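CAMP-dependent protein kinase regulatory subunit (PDB 6XQK) holds the catalytic subunits of protein kinase A inactive until cAMP binds, and assembles through its N-terminal docking and dimerization domain. Local coordinates at the interface of chains A and B. Numbering follows the deposited sequence. Chains: chain A/B, cAMP-dependent protein kinase regulatory subunit.

The interface of chains A and B. Residues chain A 6-7, 10; chain B 21-22, 25-26.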
# COMPACT_ATOMS: atom_id res chain seq x y z
N LEU A 6 -12.84 14.96 15.02
CA LEU A 6 -12.68 13.52 14.81
C LEU A 6 -12.96 12.62 16.01
O LEU A 6 -12.66 12.98 17.14
CB LEU A 6 -11.20 13.23 14.38
CG LEU A 6 -10.70 13.90 13.14
CD1 LEU A 6 -9.22 13.66 12.97
CD2 LEU A 6 -11.47 13.41 11.91
N PRO A 7 -13.39 11.37 15.77
CA PRO A 7 -13.51 10.41 16.87
C PRO A 7 -12.17 10.19 17.60
O PRO A 7 -11.08 10.47 17.06
CB PRO A 7 -13.94 9.11 16.16
CG PRO A 7 -14.44 9.52 14.86
CD PRO A 7 -13.73 10.76 14.48
N SER A 10 -9.60 7.88 15.78
CA SER A 10 -9.01 8.61 14.65
C SER A 10 -7.94 9.61 15.13
O SER A 10 -6.87 9.70 14.53
CB SER A 10 -10.10 9.32 13.86
OG SER A 10 -11.01 8.37 13.34
N ILE B 21 -8.77 13.86 5.95
CA ILE B 21 -9.29 13.16 7.12
C ILE B 21 -10.45 13.95 7.72
O ILE B 21 -11.46 13.36 8.06
CB ILE B 21 -8.18 12.97 8.19
CG1 ILE B 21 -7.08 12.05 7.70
CG2 ILE B 21 -8.76 12.47 9.52
CD1 ILE B 21 -7.56 10.68 7.33
N ASN B 22 -10.30 15.28 7.86
CA ASN B 22 -11.36 16.11 8.41
C ASN B 22 -12.57 16.22 7.50
O ASN B 22 -13.69 16.34 7.99
CB ASN B 22 -10.84 17.49 8.76
CG ASN B 22 -9.86 17.49 9.89
OD1 ASN B 22 -9.93 16.65 10.81
ND2 ASN B 22 -8.92 18.44 9.84
N ASN B 25 -13.89 12.11 7.40
CA ASN B 25 -14.08 11.50 8.74
C ASN B 25 -14.34 9.99 8.59
O ASN B 25 -15.45 9.50 8.83
CB ASN B 25 -15.17 12.18 9.54
CG ASN B 25 -15.19 11.82 11.00
OD1 ASN B 25 -14.35 11.06 11.49
ND2 ASN B 25 -16.14 12.38 11.72
N PRO B 26 -13.34 9.27 8.01
CA PRO B 26 -13.55 7.86 7.69
C PRO B 26 -13.93 6.96 8.84
O PRO B 26 -13.51 7.14 9.98
CB PRO B 26 -12.22 7.44 7.08
CG PRO B 26 -11.23 8.43 7.61
CD PRO B 26 -11.98 9.71 7.64
O HOH W 1 -12.48 9.14 11.38
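A:Leu6 reaches the last turn of helix 8-24 of chain B and the loop after it, meeting B:Ile21, B:Asn22 and B:Asn25. Its CD1 and CD2 methyls straddle the CG2 methyl branch of B:Ile21, with CD1 to CG2 at 3.7 Å. The two side chains cross at about a right angle. CG1 of B:Ile21 lies beside the backbone N (chi1 -65°), which sets CG2 anti to that N and turns it to A:Leu6; the CG1 arm points away. The amide oxygen OD1 of B:Asn22 also touches the leucine, 3.7 Å from A:Leu6 CG, and these side chains too cross at about a right angle.

B:Asn25 runs past A:Leu6 in the opposite direction and ends at the ring of A:Pro7. Its CG is anti to the backbone N (chi1 -166°), which extends the amide towards chain A. The amide carbon CG lies 3.9 Å from A:Pro7 CD.

Water 1 joins the two chains beside this largely apolar contact. Water 1 lies 2.6 Å from the hydroxyl OG of A:Ser10. On chain B, water 1 lies 2.7 Å from both B:Asn25 OD1 and the backbone carbonyl O of B:Pro26. The water thus ties the start of helix 8-24 in chain A to the loop between helices 8-24 and 29-49 in chain B.

A twin patch forms with the chains exchanged. Both belong to the two-fold interface of the D/D domain, a bundle of two helix-loop-helix chains. They are likely to hold each N-terminal segment against the partner subunit, contributing to regulatory-subunit assembly.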